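Long-range contacts in polyhedrin (Antheraea mylitta cypovirus 4, PDB 5A9C), which forms the crystalline matrix of polyhedra, the occlusion bodies of this insect virus, which probably protect the embedded virus particles: residues Gln34-Val42 with Ala53-Leu62; Arg127-Val136 with Ile200-Asp211. All coordinates share one frame; numbering follows the deposited sequence.

Contact 1. Residues Gln34-Val42 with Ala53-Leu62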
loop_
_atom_site.group_PDB
_atom_site.type_symbol
_atom_site.label_atom_id
_atom_site.label_comp_id
_atom_site.label_asym_id
_atom_site.label_seq_id
_atom_site.Cartn_x
_atom_site.Cartn_y
_atom_site.Cartn_z
ATOM N N GLN A 34 7.595 -8.809 -20.848
ATOM C CA GLN A 34 7.120 -9.242 -19.530
ATOM C C GLN A 34 7.311 -8.249 -18.377
ATOM O O GLN A 34 6.516 -8.232 -17.439
ATOM C CB GLN A 34 7.714 -10.607 -19.169
ATOM C CG GLN A 34 7.145 -11.748 -19.998
ATOM C CD GLN A 34 7.863 -13.057 -19.757
ATOM O OE1 GLN A 34 8.692 -13.167 -18.853
ATOM N NE2 GLN A 34 7.551 -14.061 -20.569
ATOM N N ASP A 35 8.356 -7.432 -18.437
ATOM C CA ASP A 35 8.577 -6.444 -17.385
ATOM C C ASP A 35 8.243 -5.036 -17.860
ATOM O O ASP A 35 8.719 -4.048 -17.297
ATOM C CB ASP A 35 10.016 -6.506 -16.865
ATOM C CG ASP A 35 11.020 -5.959 -17.858
ATOM O OD1 ASP A 35 10.814 -6.140 -19.078
ATOM O OD2 ASP A 35 12.015 -5.344 -17.415
ATOM N N ALA A 36 7.419 -4.950 -18.898
ATOM C CA ALA A 36 6.997 -3.662 -19.423
ATOM C C ALA A 36 6.104 -2.944 -18.423
ATOM O O ALA A 36 5.505 -3.567 -17.543
ATOM C CB ALA A 36 6.270 -3.836 -20.754
ATOM N N MET A 37 6.024 -1.626 -18.558
ATOM C CA MET A 37 5.138 -0.838 -17.722
ATOM C C MET A 37 3.740 -0.776 -18.320
ATOM O O MET A 37 3.569 -0.772 -19.540
ATOM C CB MET A 37 5.696 0.575 -17.530
ATOM C CG MET A 37 7.020 0.618 -16.789
ATOM S SD MET A 37 6.900 -0.007 -15.101
ATOM C CE MET A 37 5.908 1.278 -14.349
ATOM N N MET A 38 2.741 -0.749 -17.445
ATOM C CA MET A 38 1.372 -0.464 -17.844
ATOM C C MET A 38 0.992 0.892 -17.271
ATOM O O MET A 38 1.667 1.407 -16.378
ATOM C CB MET A 38 0.420 -1.550 -17.339
ATOM C CG MET A 38 0.515 -2.864 -18.101
ATOM S SD MET A 38 -0.346 -4.213 -17.269
ATOM C CE MET A 38 0.734 -4.455 -15.862
ATOM N N ARG A 39 -0.076 1.484 -17.790
ATOM C CA ARG A 39 -0.483 2.795 -17.316
ATOM C C ARG A 39 -1.991 2.904 -17.236
ATOM O O ARG A 39 -2.693 2.760 -18.239
ATOM C CB ARG A 39 0.082 3.897 -18.216
ATOM C CG ARG A 39 -0.017 5.290 -17.611
ATOM C CD ARG A 39 0.824 6.277 -18.397
ATOM N NE ARG A 39 0.952 7.558 -17.712
ATOM C CZ ARG A 39 1.835 8.492 -18.048
ATOM N NH1 ARG A 39 2.673 8.282 -19.056
ATOM N NH2 ARG A 39 1.888 9.633 -17.374
ATOM N N VAL A 40 -2.485 3.151 -16.030
ATOM C CA VAL A 40 -3.909 3.350 -15.815
ATOM C C VAL A 40 -4.117 4.735 -15.235
ATOM O O VAL A 40 -3.430 5.132 -14.293
ATOM C CB VAL A 40 -4.494 2.290 -14.865
ATOM C CG1 VAL A 40 -5.933 2.633 -14.502
ATOM C CG2 VAL A 40 -4.429 0.919 -15.508
ATOM N N VAL A 41 -5.049 5.479 -15.816
ATOM C CA VAL A 41 -5.339 6.817 -15.337
ATOM C C VAL A 41 -6.825 6.984 -15.072
ATOM O O VAL A 41 -7.662 6.619 -15.901
ATOM C CB VAL A 41 -4.883 7.890 -16.340
ATOM C CG1 VAL A 41 -5.099 9.281 -15.755
ATOM C CG2 VAL A 41 -3.416 7.680 -16.715
ATOM N N VAL A 42 -7.143 7.533 -13.906
ATOM C CA VAL A 42 -8.513 7.865 -13.561
ATOM C C VAL A 42 -8.672 9.381 -13.628
ATOM O O VAL A 42 -8.101 10.110 -12.814
ATOM C CB VAL A 42 -8.877 7.367 -12.150
ATOM C CG1 VAL A 42 -10.331 7.697 -11.825
ATOM C CG2 VAL A 42 -8.624 5.869 -12.033
ATOM N N ALA A 53 -6.486 14.097 -12.161
ATOM C CA ALA A 53 -6.073 12.801 -12.677
ATOM C C ALA A 53 -5.284 12.006 -11.645
ATOM O O ALA A 53 -4.381 12.532 -10.995
ATOM C CB ALA A 53 -5.254 12.977 -13.953
ATOM N N PHE A 54 -5.652 10.739 -11.489
ATOM C CA PHE A 54 -4.871 9.796 -10.703
ATOM C C PHE A 54 -4.160 8.857 -11.669
ATOM O O PHE A 54 -4.771 7.955 -12.244
ATOM C CB PHE A 54 -5.768 9.025 -9.735
ATOM C CG PHE A 54 -6.528 9.913 -8.791
ATOM C CD1 PHE A 54 -7.734 10.479 -9.171
ATOM C CD2 PHE A 54 -6.021 10.211 -7.537
ATOM C CE1 PHE A 54 -8.428 11.309 -8.313
ATOM C CE2 PHE A 54 -6.712 11.040 -6.675
ATOM C CZ PHE A 54 -7.915 11.590 -7.063
ATOM N N ASP A 55 -2.863 9.089 -11.840
ATOM C CA ASP A 55 -2.071 8.456 -12.889
ATOM C C ASP A 55 -1.146 7.389 -12.311
ATOM O O ASP A 55 -0.218 7.702 -11.565
ATOM C CB ASP A 55 -1.248 9.531 -13.594
ATOM C CG ASP A 55 -0.580 9.033 -14.857
ATOM O OD1 ASP A 55 -0.493 7.806 -15.057
ATOM O OD2 ASP A 55 -0.131 9.889 -15.646
ATOM N N TYR A 56 -1.400 6.130 -12.661
ATOM C CA TYR A 56 -0.636 5.011 -12.120
ATOM C C TYR A 56 0.191 4.324 -13.200
ATOM O O TYR A 56 -0.334 3.937 -14.241
ATOM C CB TYR A 56 -1.564 3.973 -11.480
ATOM C CG TYR A 56 -2.505 4.526 -10.432
ATOM C CD1 TYR A 56 -3.752 5.018 -10.786
ATOM C CD2 TYR A 56 -2.145 4.552 -9.090
ATOM C CE1 TYR A 56 -4.620 5.520 -9.837
ATOM C CE2 TYR A 56 -3.002 5.056 -8.129
ATOM C CZ TYR A 56 -4.241 5.540 -8.510
ATOM O OH TYR A 56 -5.100 6.042 -7.564
ATOM N N VAL A 57 1.487 4.175 -12.950
ATOM C CA VAL A 57 2.318 3.309 -13.777
ATOM C C VAL A 57 2.815 2.140 -12.933
ATOM O O VAL A 57 3.187 2.316 -11.773
ATOM C CB VAL A 57 3.488 4.063 -14.442
ATOM C CG1 VAL A 57 2.952 5.164 -15.345
ATOM C CG2 VAL A 57 4.431 4.643 -13.400
ATOM N N PHE A 58 2.807 0.950 -13.526
ATOM C CA PHE A 58 3.046 -0.291 -12.793
ATOM C C PHE A 58 3.340 -1.416 -13.778
ATOM O O PHE A 58 2.784 -1.439 -14.874
ATOM C CB PHE A 58 1.804 -0.653 -11.980
ATOM C CG PHE A 58 0.576 -0.870 -12.824
ATOM C CD1 PHE A 58 -0.136 0.210 -13.324
ATOM C CD2 PHE A 58 0.147 -2.148 -13.132
ATOM C CE1 PHE A 58 -1.258 0.016 -14.109
ATOM C CE2 PHE A 58 -0.976 -2.350 -13.914
ATOM C CZ PHE A 58 -1.681 -1.262 -14.402
ATOM N N PRO A 59 4.207 -2.360 -13.387
ATOM C CA PRO A 59 4.647 -3.428 -14.293
ATOM C C PRO A 59 3.801 -4.707 -14.303
ATOM O O PRO A 59 3.825 -5.416 -15.310
ATOM C CB PRO A 59 6.050 -3.750 -13.780
ATOM C CG PRO A 59 5.967 -3.475 -12.319
ATOM C CD PRO A 59 5.036 -2.290 -12.171
ATOM N N ASP A 60 3.079 -5.006 -13.226
ATOM C CA ASP A 60 2.417 -6.308 -13.125
ATOM C C ASP A 60 0.918 -6.251 -12.841
ATOM O O ASP A 60 0.123 -6.894 -13.531
ATOM C CB ASP A 60 3.115 -7.177 -12.078
ATOM C CG ASP A 60 4.530 -7.540 -12.480
ATOM O OD1 ASP A 60 4.703 -8.139 -13.563
ATOM O OD2 ASP A 60 5.465 -7.226 -11.715
ATOM N N TYR A 61 0.531 -5.501 -11.815
ATOM C CA TYR A 61 -0.878 -5.386 -11.462
ATOM C C TYR A 61 -1.154 -4.111 -10.684
ATOM O O TYR A 61 -0.271 -3.554 -10.030
ATOM C CB TYR A 61 -1.344 -6.606 -10.657
ATOM C CG TYR A 61 -0.620 -6.773 -9.343
ATOM C CD1 TYR A 61 -1.092 -6.166 -8.184
ATOM C CD2 TYR A 61 0.543 -7.526 -9.261
ATOM C CE1 TYR A 61 -0.425 -6.308 -6.982
ATOM C CE2 TYR A 61 1.216 -7.675 -8.063
ATOM C CZ TYR A 61 0.729 -7.063 -6.927
ATOM O OH TYR A 61 1.398 -7.212 -5.733
ATOM N N LEU A 62 -2.395 -3.653 -10.763
ATOM C CA LEU A 62 -2.808 -2.451 -10.068
ATOM C C LEU A 62 -4.153 -2.670 -9.393
ATOM O O LEU A 62 -5.121 -3.069 -10.039
ATOM C CB LEU A 62 -2.905 -1.281 -11.049
ATOM C CG LEU A 62 -3.496 0.020 -10.503
ATOM C CD1 LEU A 62 -2.552 0.671 -9.501
ATOM C CD2 LEU A 62 -3.813 0.978 -11.642
#
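Arg-39 and Asp-55 form a salt bridge in which the guanidinium meets the carboxylate side-on: NH2 of Arg-39 lies 2.7 Å from OD2 of Asp-55, and NE of Arg-39 3.0 Å from OD1 of Asp-55, on its syn lone pair. The two planes are only 27° apart. An arginine chain extended from CG to NE, starting with CG opposite the backbone N (chi1 -166°), carries the group diagonally from Arg-39, whose cross-strand partner is Val-57, to Asp-55, two residues further back on that strand. OD2 of Asp-55 is also hydrogen-bonded to Tyr-191 OH. Beneath this pair, strands 38-42 and 53-58 run antiparallel at 168°, joined by six backbone hydrogen bonds through the pairs Met-38/Phe-58, Val-40/Tyr-56 and Val-42/Phe-54. CG1 of Val-57 packs 3.7 Å from CG of Arg-39, on the salt-bridge face. On the other face the Phe-58 ring is sandwiched: CB of Leu-62 sits 3.5 Å above its plane, and CB of Met-38 covers the opposite side in a CH-pi contact 3.9 Å from the centroid. Val-40 CG2 meets the ring edge, 3.6 Å from CE1 of Phe-58. SD of Met-38 lies 4.8 Å from the Phe-58 centroid, an oblique Met-aromatic contact. This beta hairpin thus separates its chemistry by face: a buried ion pair, its guanidinium rotation fixed by two bonds, opposes an aromatic-aliphatic core.

Contact 2. Residues Arg127-Val136 with Ile200-Asp211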
loop_
_atom_site.group_PDB
_atom_site.type_symbol
_atom_site.label_atom_id
_atom_site.label_comp_id
_atom_site.label_asym_id
_atom_site.label_seq_id
_atom_site.Cartn_x
_atom_site.Cartn_y
_atom_site.Cartn_z
ATOM N N ARG A 127 -14.258 0.774 -23.837
ATOM C CA ARG A 127 -14.192 1.141 -25.250
ATOM C C ARG A 127 -12.777 1.019 -25.805
ATOM O O ARG A 127 -11.816 1.444 -25.167
ATOM C CB ARG A 127 -14.696 2.574 -25.453
ATOM C CG ARG A 127 -16.079 2.845 -24.876
ATOM C CD ARG A 127 -16.473 4.309 -25.059
ATOM N NE ARG A 127 -16.407 4.728 -26.457
ATOM C CZ ARG A 127 -16.639 5.967 -26.883
ATOM N NH1 ARG A 127 -16.955 6.923 -26.020
ATOM N NH2 ARG A 127 -16.552 6.251 -28.178
ATOM N N LYS A 128 -12.656 0.446 -26.999
ATOM C CA LYS A 128 -11.357 0.284 -27.646
ATOM C C LYS A 128 -10.807 1.616 -28.146
ATOM O O LYS A 128 -11.463 2.319 -28.910
ATOM C CB LYS A 128 -11.453 -0.692 -28.823
ATOM C CG LYS A 128 -11.830 -2.116 -28.450
ATOM C CD LYS A 128 -11.842 -3.002 -29.687
ATOM C CE LYS A 128 -12.390 -4.388 -29.386
ATOM N NZ LYS A 128 -12.420 -5.241 -30.608
ATOM N N ALA A 129 -9.596 1.951 -27.717
ATOM C CA ALA A 129 -8.937 3.178 -28.152
ATOM C C ALA A 129 -7.604 2.859 -28.825
ATOM O O ALA A 129 -6.717 3.707 -28.906
ATOM C CB ALA A 129 -8.731 4.118 -26.971
ATOM N N GLY A 130 -7.479 1.627 -29.311
ATOM C CA GLY A 130 -6.250 1.151 -29.918
ATOM C C GLY A 130 -5.942 -0.243 -29.415
ATOM O O GLY A 130 -6.608 -0.733 -28.503
ATOM N N HIS A 131 -4.940 -0.897 -29.994
ATOM C CA HIS A 131 -4.610 -2.249 -29.557
ATOM C C HIS A 131 -4.057 -2.238 -28.130
ATOM O O HIS A 131 -4.159 -3.225 -27.405
ATOM C CB HIS A 131 -3.654 -2.943 -30.541
ATOM C CG HIS A 131 -2.289 -2.329 -30.608
ATOM N ND1 HIS A 131 -1.264 -2.696 -29.761
ATOM C CD2 HIS A 131 -1.774 -1.385 -31.432
ATOM C CE1 HIS A 131 -0.181 -1.999 -30.055
ATOM N NE2 HIS A 131 -0.464 -1.195 -31.065
ATOM N N LEU A 132 -3.499 -1.102 -27.725
ATOM C CA LEU A 132 -2.883 -0.972 -26.409
ATOM C C LEU A 132 -3.803 -0.366 -25.352
ATOM O O LEU A 132 -3.464 -0.358 -24.170
ATOM C CB LEU A 132 -1.612 -0.122 -26.506
ATOM C CG LEU A 132 -0.345 -0.809 -27.023
ATOM C CD1 LEU A 132 0.721 0.218 -27.364
ATOM C CD2 LEU A 132 0.177 -1.813 -26.003
ATOM N N SER A 133 -4.962 0.138 -25.761
ATOM C CA SER A 133 -5.741 0.986 -24.862
ATOM C C SER A 133 -7.244 0.727 -24.842
ATOM O O SER A 133 -7.852 0.433 -25.871
ATOM C CB SER A 133 -5.495 2.459 -25.200
ATOM O OG SER A 133 -4.128 2.801 -25.069
ATOM N N ARG A 134 -7.830 0.848 -23.652
ATOM C CA ARG A 134 -9.280 0.886 -23.486
ATOM C C ARG A 134 -9.647 2.068 -22.589
ATOM O O ARG A 134 -8.837 2.514 -21.778
ATOM C CB ARG A 134 -9.796 -0.411 -22.854
ATOM C CG ARG A 134 -9.424 -1.682 -23.593
ATOM C CD ARG A 134 -10.120 -1.773 -24.933
ATOM N NE ARG A 134 -10.044 -3.120 -25.486
ATOM C CZ ARG A 134 -9.042 -3.570 -26.236
ATOM N NH1 ARG A 134 -8.013 -2.781 -26.527
ATOM N NH2 ARG A 134 -9.069 -4.816 -26.693
ATOM N N ALA A 135 -10.864 2.580 -22.731
ATOM C CA ALA A 135 -11.322 3.657 -21.860
ATOM C C ALA A 135 -12.817 3.541 -21.597
ATOM O O ALA A 135 -13.575 3.075 -22.446
ATOM C CB ALA A 135 -10.982 5.015 -22.459
ATOM N N VAL A 136 -13.241 3.960 -20.411
ATOM C CA VAL A 136 -14.649 3.884 -20.057
ATOM C C VAL A 136 -15.031 5.083 -19.210
ATOM O O VAL A 136 -14.266 5.511 -18.343
ATOM C CB VAL A 136 -14.971 2.577 -19.289
ATOM C CG1 VAL A 136 -14.166 2.500 -18.004
ATOM C CG2 VAL A 136 -16.461 2.479 -18.995
ATOM N N ILE A 200 -11.253 10.045 -23.535
ATOM C CA ILE A 200 -12.511 10.299 -24.229
ATOM C C ILE A 200 -12.958 11.714 -23.898
ATOM O O ILE A 200 -13.212 12.027 -22.734
ATOM C CB ILE A 200 -13.605 9.317 -23.771
ATOM C CG1 ILE A 200 -13.080 7.882 -23.819
ATOM C CG2 ILE A 200 -14.873 9.479 -24.616
ATOM C CD1 ILE A 200 -14.047 6.865 -23.255
ATOM N N ASP A 201 -13.038 12.576 -24.909
ATOM C CA ASP A 201 -13.391 13.968 -24.656
ATOM C C ASP A 201 -14.878 14.123 -24.339
ATOM O O ASP A 201 -15.635 13.157 -24.393
ATOM C CB ASP A 201 -12.932 14.904 -25.791
ATOM C CG ASP A 201 -13.824 14.845 -27.027
ATOM O OD1 ASP A 201 -14.932 14.270 -26.972
ATOM O OD2 ASP A 201 -13.408 15.407 -28.064
ATOM N N GLN A 202 -15.286 15.340 -23.999
ATOM C CA GLN A 202 -16.643 15.577 -23.513
ATOM C C GLN A 202 -17.733 15.324 -24.555
ATOM O O GLN A 202 -18.913 15.232 -24.212
ATOM C CB GLN A 202 -16.759 16.981 -22.913
ATOM C CG GLN A 202 -15.953 17.140 -21.631
ATOM C CD GLN A 202 -15.966 18.558 -21.088
ATOM O OE1 GLN A 202 -16.676 19.427 -21.593
ATOM N NE2 GLN A 202 -15.176 18.794 -20.047
ATOM N N ALA A 203 -17.335 15.200 -25.819
ATOM C CA ALA A 203 -18.272 14.868 -26.887
ATOM C C ALA A 203 -18.319 13.360 -27.128
ATOM O O ALA A 203 -19.070 12.882 -27.975
ATOM C CB ALA A 203 -17.905 15.603 -28.171
ATOM N N GLY A 204 -17.508 12.619 -26.379
ATOM C CA GLY A 204 -17.498 11.171 -26.469
ATOM C C GLY A 204 -16.503 10.628 -27.475
ATOM O O GLY A 204 -16.473 9.427 -27.741
ATOM N N LEU A 205 -15.683 11.507 -28.038
ATOM C CA LEU A 205 -14.707 11.091 -29.037
ATOM C C LEU A 205 -13.422 10.591 -28.393
ATOM O O LEU A 205 -12.968 11.129 -27.384
ATOM C CB LEU A 205 -14.392 12.236 -30.004
ATOM C CG LEU A 205 -15.538 12.674 -30.918
ATOM C CD1 LEU A 205 -15.134 13.868 -31.774
ATOM C CD2 LEU A 205 -15.990 11.512 -31.788
ATOM N N ILE A 206 -12.841 9.556 -28.984
ATOM C CA ILE A 206 -11.535 9.075 -28.558
ATOM C C ILE A 206 -10.470 9.979 -29.167
ATOM O O ILE A 206 -10.225 9.941 -30.374
ATOM C CB ILE A 206 -11.312 7.616 -28.989
ATOM C CG1 ILE A 206 -12.391 6.719 -28.375
ATOM C CG2 ILE A 206 -9.918 7.150 -28.591
ATOM C CD1 ILE A 206 -12.352 5.291 -28.863
ATOM N N VAL A 207 -9.844 10.796 -28.326
ATOM C CA VAL A 207 -8.951 11.848 -28.802
ATOM C C VAL A 207 -7.486 11.616 -28.439
ATOM O O VAL A 207 -6.625 12.435 -28.757
ATOM C CB VAL A 207 -9.393 13.230 -28.285
ATOM C CG1 VAL A 207 -10.751 13.599 -28.871
ATOM C CG2 VAL A 207 -9.444 13.237 -26.765
ATOM N N ALA A 208 -7.210 10.501 -27.771
ATOM C CA ALA A 208 -5.840 10.116 -27.462
ATOM C C ALA A 208 -5.714 8.599 -27.430
ATOM O O ALA A 208 -6.679 7.891 -27.140
ATOM C CB ALA A 208 -5.391 10.726 -26.137
ATOM N N SER A 209 -4.521 8.103 -27.736
ATOM C CA SER A 209 -4.303 6.667 -27.825
ATOM C C SER A 209 -2.845 6.333 -27.547
ATOM O O SER A 209 -1.969 7.183 -27.693
ATOM C CB SER A 209 -4.697 6.160 -29.215
ATOM O OG SER A 209 -4.406 4.782 -29.366
ATOM N N SER A 210 -2.593 5.090 -27.147
ATOM C CA SER A 210 -1.232 4.621 -26.923
ATOM C C SER A 210 -0.586 4.159 -28.224
ATOM O O SER A 210 0.635 4.072 -28.317
ATOM C CB SER A 210 -1.225 3.475 -25.911
ATOM O OG SER A 210 -1.744 3.903 -24.667
ATOM N N ASP A 211 -1.415 3.861 -29.221
ATOM C CA ASP A 211 -0.938 3.345 -30.503
ATOM C C ASP A 211 -0.107 4.361 -31.282
ATOM O O ASP A 211 -0.556 5.479 -31.546
ATOM C CB ASP A 211 -2.119 2.895 -31.368
ATOM C CG ASP A 211 -2.785 1.642 -30.844
ATOM O OD1 ASP A 211 -2.562 1.289 -29.667
ATOM O OD2 ASP A 211 -3.542 1.011 -31.614
#
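Arg-127 reaches Gly-204 with both terminal nitrogens, which converge end-on upon a single carbonyl oxygen: NH1 of Arg-127 is 3.1 Å and NH2 of Arg-127 3.2 Å from O of Gly-204. A bend at chi3 (56°) turns the guanidinium toward Gly-204, the last residue of the type I turn Asp-201 to Gly-204, and CG1 of Ile-206 lies over one of its faces. Next, the methyl of Ala-129 packs against Ile-206, CB to CG2 3.6 Å, while the Ala-129 carbonyl O accepts a hydrogen bond from OG of Ser-209 at 2.6 Å. That hydroxyl also accepts from the Asp-211 N, making an ST turn that fixes the backbone of Asp-211 and so helps position its side chain. Asp-211 then holds two successive amides through syn lone pairs: His-131 N to OD2 of Asp-211 is 2.9 Å, and Leu-132 N to OD1 of Asp-211 3.2 Å. OD1 also lies over one face of the His-131 ring, offset toward its rim, with ring and carboxylate planes 36° apart; ND1 of that ring bonds Tyr-32 OH. Further on, OG of Ser-133 and OG of Ser-210 are 2.7 Å apart, with Asn-87 and His-196 respectively as outside partners. Ala-135 CB finally meets Ile-200 CD1 at 3.7 Å. The arrangement is an edge hairpin of the six-stranded antiparallel sheet, outermost within this chain, docked against 200-211, its connecting turn held by the Asp-211 carboxylate.

The two contacts come in series along the chain: 34-42 with 53-62 closes before 127-136 with 200-211 opens. Their centres are about 16 Å apart and their nearest atoms about 7 Å, so they do not touch. They nevertheless share the six-stranded antiparallel sheet, where strand 81-87 lies between strands 38-45 and 133-139; contact 1 is the hairpin of strands 38-45 and 51-58 and continues into strand 61-66 of the three-stranded sheet, whereas contact 2 fastens a later segment onto the hairpin of strands 127-128 and 133-139. Asn-87 bridges the distance, bonding the Arg-39 backbone and the Ser-133 hydroxyl. Arg-39 and Ser-210 both pack on Trp-110 of the second subunit, placing this sheet beside a subunit interface.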